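Local coordinates for LanC-like protein GCR2 (Arabidopsis thaliana, PDB 3T33) that binds zinc and belongs to the LanC-like protein family, and may play a role in abscisic acid signalling, at residues Y78-G83 with S387-I392; R156-R161 with E191-E196. All coordinates share one frame; numbering follows the deposited sequence. Where two conformers were deposited one is given.

Contact 1: Y78-G83 with S387-I392; sequences YNLYTG and SLFEGI
Tyr81 and Phe389 meet through one backbone hydrogen bond and a broad side-chain contact. Phe389 N donates to Tyr81 O at 3.0 Å. The N-H...O angle is 151°.

A water makes a second polar link. It donates to Leu80 O and Gly83 O and accepts from Leu388 N, with Leu388 N to water O at 2.7 Å. It thus satisfies three backbone atoms and ties both segments together.

The aromatic contact is mainly CH-pi. Phe389 CB lies over one face of the Tyr81 ring, offset toward the rim, 3.7 Å from the ring centroid. The ring planes are tilted by 23° and offset, so there is little face-to-face overlap. Tyr81 CG is anti to the backbone N (chi1 -172°); the CB points away from 387-392, yet the ring beyond it meets Phe389.

Apolar contacts continue on the Leu80 side. Leu80 CG touches Leu388 CD1 at 3.9 Å, and Leu80 CD2 touches Phe389 CE1 at 3.8 Å.

On the Thr82 side, the methyl lies against the carboxylate of Glu390, with Thr82 CG2 to Glu390 OE1 at 3.6 Å. That carboxylate oxygen is held by Arg384 N. Glu390 OE2 comes near the edge of the Tyr81 ring.

Each loop is also braced internally. Asn79 OD1 accepts from Thr82 N at 3.0 Å and from Gly83 N, an Asx motif ahead of helix 84-98. Ser387 OG takes weak bonds from Glu390 N and Gly391 N ahead of helix 392-402, and bonds to Arg384 O.

Tyr81 also touches Cys333, a zinc ligand, and Phe389 shares a backbone hydrogen bond with it. Tyr81 and Phe389 thus lie beside the zinc site, consistent with a second-shell place, in the all-helical fold of the LanC-like family.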
loop_
_atom_site.group_PDB
_atom_site.type_symbol
_atom_site.label_atom_id
_atom_site.label_comp_id
_atom_site.label_asym_id
_atom_site.label_seq_id
_atom_site.Cartn_x
_atom_site.Cartn_y
_atom_site.Cartn_z
ATOM N N TYR A 78 -15.135 -9.385 -5.864
ATOM C CA TYR A 78 -14.599 -10.191 -4.756
ATOM C C TYR A 78 -13.235 -9.838 -4.202
ATOM O O TYR A 78 -13.092 -9.755 -3.042
ATOM C CB TYR A 78 -14.716 -11.692 -5.017
ATOM C CG TYR A 78 -13.431 -12.491 -5.205
ATOM C CD1 TYR A 78 -12.600 -12.775 -4.156
ATOM C CD2 TYR A 78 -13.088 -12.992 -6.438
ATOM C CE1 TYR A 78 -11.460 -13.483 -4.341
ATOM C CE2 TYR A 78 -11.963 -13.705 -6.630
ATOM C CZ TYR A 78 -11.150 -13.956 -5.587
ATOM O OH TYR A 78 -10.031 -14.672 -5.799
ATOM N N ASN A 79 -12.238 -9.627 -5.026
ATOM C CA ASN A 79 -10.915 -9.370 -4.511
ATOM C C ASN A 79 -10.679 -8.022 -3.841
ATOM O O ASN A 79 -11.540 -7.181 -3.844
ATOM C CB ASN A 79 -9.841 -9.721 -5.533
ATOM C CG ASN A 79 -9.607 -8.651 -6.542
ATOM O OD1 ASN A 79 -10.143 -7.587 -6.454
ATOM N ND2 ASN A 79 -8.800 -8.949 -7.521
ATOM N N LEU A 80 -9.503 -7.845 -3.253
ATOM C CA LEU A 80 -9.240 -6.617 -2.468
ATOM C C LEU A 80 -9.079 -5.425 -3.386
ATOM O O LEU A 80 -9.536 -4.302 -3.082
ATOM C CB LEU A 80 -7.994 -6.796 -1.592
ATOM C CG LEU A 80 -7.712 -5.707 -0.576
ATOM C CD1 LEU A 80 -8.595 -5.857 0.676
ATOM C CD2 LEU A 80 -6.193 -5.671 -0.202
ATOM N N TYR A 81 -8.458 -5.725 -4.528
ATOM C CA TYR A 81 -7.905 -4.764 -5.485
ATOM C C TYR A 81 -8.993 -3.945 -6.120
ATOM O O TYR A 81 -8.926 -2.694 -6.092
ATOM C CB TYR A 81 -7.145 -5.515 -6.597
ATOM C CG TYR A 81 -6.401 -4.583 -7.499
ATOM C CD1 TYR A 81 -6.977 -4.097 -8.644
ATOM C CD2 TYR A 81 -5.121 -4.144 -7.162
ATOM C CE1 TYR A 81 -6.307 -3.205 -9.425
ATOM C CE2 TYR A 81 -4.453 -3.282 -7.925
ATOM C CZ TYR A 81 -5.042 -2.798 -9.037
ATOM O OH TYR A 81 -4.340 -1.946 -9.804
ATOM N N THR A 82 -10.008 -4.619 -6.681
ATOM C CA THR A 82 -11.152 -3.904 -7.242
ATOM C C THR A 82 -12.513 -4.385 -6.717
ATOM O O THR A 82 -13.527 -3.748 -6.934
ATOM C CB THR A 82 -11.144 -3.878 -8.802
ATOM O OG1 THR A 82 -10.903 -5.199 -9.334
ATOM C CG2 THR A 82 -10.074 -2.958 -9.302
ATOM N N GLY A 83 -12.545 -5.499 -6.021
ATOM C CA GLY A 83 -13.834 -6.078 -5.661
ATOM C C GLY A 83 -14.279 -5.746 -4.254
ATOM O O GLY A 83 -13.809 -4.745 -3.613
ATOM N N SER A 387 -13.474 1.232 -5.821
ATOM C CA SER A 387 -12.582 0.208 -5.329
ATOM C C SER A 387 -11.517 0.732 -4.324
ATOM O O SER A 387 -11.254 1.951 -4.217
ATOM C CB SER A 387 -11.884 -0.448 -6.509
ATOM O OG SER A 387 -11.143 0.497 -7.260
ATOM N N LEU A 388 -10.906 -0.199 -3.608
ATOM C CA LEU A 388 -9.808 0.091 -2.765
ATOM C C LEU A 388 -8.581 0.564 -3.582
ATOM O O LEU A 388 -8.014 1.625 -3.279
ATOM C CB LEU A 388 -9.474 -1.142 -1.960
ATOM C CG LEU A 388 -9.049 -0.996 -0.479
ATOM C CD1 LEU A 388 -7.768 -1.784 -0.180
ATOM C CD2 LEU A 388 -8.952 0.456 0.048
ATOM N N PHE A 389 -8.153 -0.189 -4.613
ATOM C CA PHE A 389 -6.902 0.154 -5.307
ATOM C C PHE A 389 -6.963 1.178 -6.431
ATOM O O PHE A 389 -5.943 1.706 -6.839
ATOM C CB PHE A 389 -6.086 -1.075 -5.690
ATOM C CG PHE A 389 -5.240 -1.635 -4.544
ATOM C CD1 PHE A 389 -5.839 -2.222 -3.435
ATOM C CD2 PHE A 389 -3.842 -1.577 -4.596
ATOM C CE1 PHE A 389 -5.061 -2.690 -2.358
ATOM C CE2 PHE A 389 -3.053 -2.075 -3.552
ATOM C CZ PHE A 389 -3.665 -2.622 -2.403
ATOM N N GLU A 390 -8.150 1.545 -6.874
ATOM C CA GLU A 390 -8.262 2.427 -8.025
ATOM C C GLU A 390 -9.138 3.596 -7.710
ATOM O O GLU A 390 -8.898 4.708 -8.212
ATOM C CB GLU A 390 -8.886 1.704 -9.201
ATOM C CG GLU A 390 -7.953 0.727 -9.895
ATOM C CD GLU A 390 -8.603 -0.031 -11.089
ATOM O OE1 GLU A 390 -9.862 0.029 -11.256
ATOM O OE2 GLU A 390 -7.827 -0.689 -11.846
ATOM N N GLY A 391 -10.190 3.339 -6.937
ATOM C CA GLY A 391 -11.183 4.388 -6.669
ATOM C C GLY A 391 -11.061 5.074 -5.304
ATOM O O GLY A 391 -9.969 5.088 -4.682
ATOM N N ILE A 392 -12.184 5.617 -4.836
ATOM C CA ILE A 392 -12.148 6.484 -3.695
ATOM C C ILE A 392 -12.116 5.676 -2.423
ATOM O O ILE A 392 -11.886 6.223 -1.347
ATOM C CB ILE A 392 -13.324 7.525 -3.647
ATOM C CG1 ILE A 392 -14.703 6.851 -3.566
ATOM C CG2 ILE A 392 -13.266 8.416 -4.818
ATOM C CD1 ILE A 392 -15.860 7.809 -3.411
HETATM O O HOH W 1 -11.552 -2.839 -3.994
#

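Contact 2: R156-R161 with E191-E196; sequences RFRGIR and ESISSE
Arg158 reaches across to the backbone of Ser192 and grips its carbonyl oxygen with two nitrogens. Arg158 NE donates to Ser192 O at 3.0 Å, and Arg158 NH2 donates to Ser192 O at 2.6 Å. The approach is side-on, and the oxygen lies close to the guanidinium plane. The NH2 bond falls on a lone pair in the carbonyl plane, while NE comes nearly head-on to the C=O. The NE bond is the more bent, with an N-H...O angle of 136° against 152° for NH2. The chain of Arg158 is extended from CG to NE, which lets the group span the gap.

The apolar part is a CH-pi contact. Ile193 CD1 sits over one face of the Phe157 ring, offset toward the rim, 3.9 Å from the centroid. Its closest ring atom is Phe157 CD1, at 3.5 Å. Ile160 CD1 approaches the opposite face, at the rim.

Further bonds shape each segment. Arg161 NH1 donates to Arg158 O at 2.8 Å, almost straight at 178°, and also to Ile160 O. Glu191 OE2 receives Ser195 N at 2.6 Å, in the first turn of helix 195-212. Ser194 is the N-cap of that helix, although its capping bond to Glu196 N is weak.

The contact joins the last part of helix 147-158 to the loop leading into helix 195-212. Ser192 OG bonds to Tyr150 OH, a second tie to helix 147-158. Phe157 packs on Cys134 of helix 130-144 and Ala180 of helix 174-188, and Ile193 rests on Cys181 and Leu184 of the latter.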
loop_
_atom_site.group_PDB
_atom_site.type_symbol
_atom_site.label_atom_id
_atom_site.label_comp_id
_atom_site.label_asym_id
_atom_site.label_seq_id
_atom_site.Cartn_x
_atom_site.Cartn_y
_atom_site.Cartn_z
ATOM N N ARG A 156 -9.850 -22.669 5.551
ATOM C CA ARG A 156 -9.865 -22.339 4.153
ATOM C C ARG A 156 -8.519 -21.773 3.752
ATOM O O ARG A 156 -8.009 -22.046 2.645
ATOM C CB ARG A 156 -10.967 -21.346 3.827
ATOM C CG ARG A 156 -12.371 -21.944 3.893
ATOM C CD ARG A 156 -13.386 -20.804 4.147
ATOM N NE ARG A 156 -14.759 -21.272 4.372
ATOM C CZ ARG A 156 -15.720 -20.532 4.935
ATOM N NH1 ARG A 156 -15.466 -19.281 5.339
ATOM N NH2 ARG A 156 -16.941 -21.034 5.105
ATOM N N PHE A 157 -7.895 -21.020 4.646
ATOM C CA PHE A 157 -6.649 -20.412 4.245
ATOM C C PHE A 157 -5.606 -21.571 4.093
ATOM O O PHE A 157 -4.868 -21.633 3.144
ATOM C CB PHE A 157 -6.156 -19.412 5.287
ATOM C CG PHE A 157 -4.971 -18.603 4.803
ATOM C CD1 PHE A 157 -3.840 -19.218 4.299
ATOM C CD2 PHE A 157 -4.987 -17.228 4.830
ATOM C CE1 PHE A 157 -2.773 -18.467 3.830
ATOM C CE2 PHE A 157 -3.911 -16.504 4.390
ATOM C CZ PHE A 157 -2.825 -17.111 3.871
ATOM N N ARG A 158 -5.568 -22.458 5.068
ATOM C CA ARG A 158 -4.667 -23.599 5.092
ATOM C C ARG A 158 -4.871 -24.630 3.961
ATOM O O ARG A 158 -3.948 -25.450 3.712
ATOM C CB ARG A 158 -4.820 -24.287 6.426
ATOM C CG ARG A 158 -4.157 -23.529 7.590
ATOM C CD ARG A 158 -4.330 -24.339 8.811
ATOM N NE ARG A 158 -3.658 -23.755 9.939
ATOM C CZ ARG A 158 -3.904 -24.096 11.202
ATOM N NH1 ARG A 158 -4.845 -25.000 11.510
ATOM N NH2 ARG A 158 -3.205 -23.540 12.160
ATOM N N GLY A 159 -6.036 -24.583 3.292
ATOM C CA GLY A 159 -6.306 -25.425 2.103
ATOM C C GLY A 159 -5.706 -24.884 0.810
ATOM O O GLY A 159 -5.661 -25.583 -0.242
ATOM N N ILE A 160 -5.227 -23.645 0.843
ATOM C CA ILE A 160 -4.637 -23.079 -0.369
ATOM C C ILE A 160 -3.369 -23.815 -0.777
ATOM O O ILE A 160 -2.508 -24.092 0.053
ATOM C CB ILE A 160 -4.398 -21.520 -0.228
ATOM C CG1 ILE A 160 -5.747 -20.764 -0.208
ATOM C CG2 ILE A 160 -3.567 -20.967 -1.356
ATOM C CD1 ILE A 160 -5.690 -19.369 0.447
ATOM N N ARG A 161 -3.242 -24.106 -2.070
ATOM C CA ARG A 161 -2.034 -24.721 -2.592
ATOM C C ARG A 161 -1.473 -23.913 -3.751
ATOM O O ARG A 161 -2.226 -23.283 -4.496
ATOM C CB ARG A 161 -2.340 -26.150 -3.081
ATOM C CG ARG A 161 -2.937 -27.085 -2.004
ATOM C CD ARG A 161 -1.848 -27.547 -1.049
ATOM N NE ARG A 161 -2.514 -28.337 -0.003
ATOM C CZ ARG A 161 -3.000 -27.837 1.129
ATOM N NH1 ARG A 161 -2.901 -26.498 1.391
ATOM N NH2 ARG A 161 -3.643 -28.661 1.969
ATOM N N GLU A 191 1.316 -18.657 15.236
ATOM C CA GLU A 191 1.770 -19.414 14.067
ATOM C C GLU A 191 0.519 -20.066 13.457
ATOM O O GLU A 191 0.348 -21.277 13.521
ATOM C CB GLU A 191 2.817 -20.457 14.465
ATOM C CG GLU A 191 3.203 -21.314 13.289
ATOM C CD GLU A 191 4.459 -22.185 13.478
ATOM O OE1 GLU A 191 4.983 -22.358 14.573
ATOM O OE2 GLU A 191 4.948 -22.691 12.472
ATOM N N SER A 192 -0.359 -19.236 12.904
ATOM C CA SER A 192 -1.638 -19.687 12.394
ATOM C C SER A 192 -1.356 -20.491 11.114
ATOM O O SER A 192 -1.851 -21.611 10.949
ATOM C CB SER A 192 -2.587 -18.492 12.113
ATOM O OG SER A 192 -2.755 -17.653 13.262
ATOM N N ILE A 193 -0.578 -19.869 10.224
ATOM C CA ILE A 193 0.003 -20.503 9.068
ATOM C C ILE A 193 1.388 -21.040 9.461
ATOM O O ILE A 193 2.149 -20.399 10.193
ATOM C CB ILE A 193 0.184 -19.566 7.872
ATOM C CG1 ILE A 193 -1.080 -18.781 7.560
ATOM C CG2 ILE A 193 0.585 -20.426 6.599
ATOM C CD1 ILE A 193 -2.263 -19.631 7.363
ATOM N N SER A 194 1.731 -22.191 8.896
ATOM C CA SER A 194 2.850 -22.960 9.400
ATOM C C SER A 194 4.117 -22.281 8.997
ATOM O O SER A 194 4.243 -21.903 7.837
ATOM C CB SER A 194 2.813 -24.392 8.817
ATOM O OG SER A 194 4.053 -25.044 9.085
ATOM N N SER A 195 5.057 -22.120 9.929
ATOM C CA SER A 195 6.349 -21.532 9.583
ATOM C C SER A 195 7.110 -22.360 8.508
ATOM O O SER A 195 7.719 -21.779 7.587
ATOM C CB SER A 195 7.166 -21.340 10.846
ATOM O OG SER A 195 8.347 -20.638 10.600
ATOM N N GLU A 196 7.024 -23.699 8.554
ATOM C CA GLU A 196 7.627 -24.562 7.459
ATOM C C GLU A 196 7.065 -24.306 6.066
ATOM O O GLU A 196 7.816 -24.260 5.039
ATOM C CB GLU A 196 7.592 -26.035 7.819
ATOM C CG GLU A 196 8.227 -27.028 6.764
ATOM C CD GLU A 196 7.234 -27.363 5.702
ATOM O OE1 GLU A 196 6.043 -27.304 6.030
ATOM O OE2 GLU A 196 7.625 -27.567 4.522
#

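Contact 1 and contact 2 belong to the same LanC-like chain but lie in different parts of the fold. Their centres are 25 Å apart, and their nearest atoms are about 9 Å apart, so they do not touch. Contact 1 brings together loops more than 300 residues apart, and both segments of contact 2 fall within that span. Contact 1 is the more central, its centre about 12 Å from the centre of the chain, and the Tyr81 side chain is about 4 Å from the zinc ion and from a bound acetate. The centre of contact 2 lies about 23 Å from the chain centre and away from the zinc site, where it joins helix 147-158 to the loop before helix 195-212.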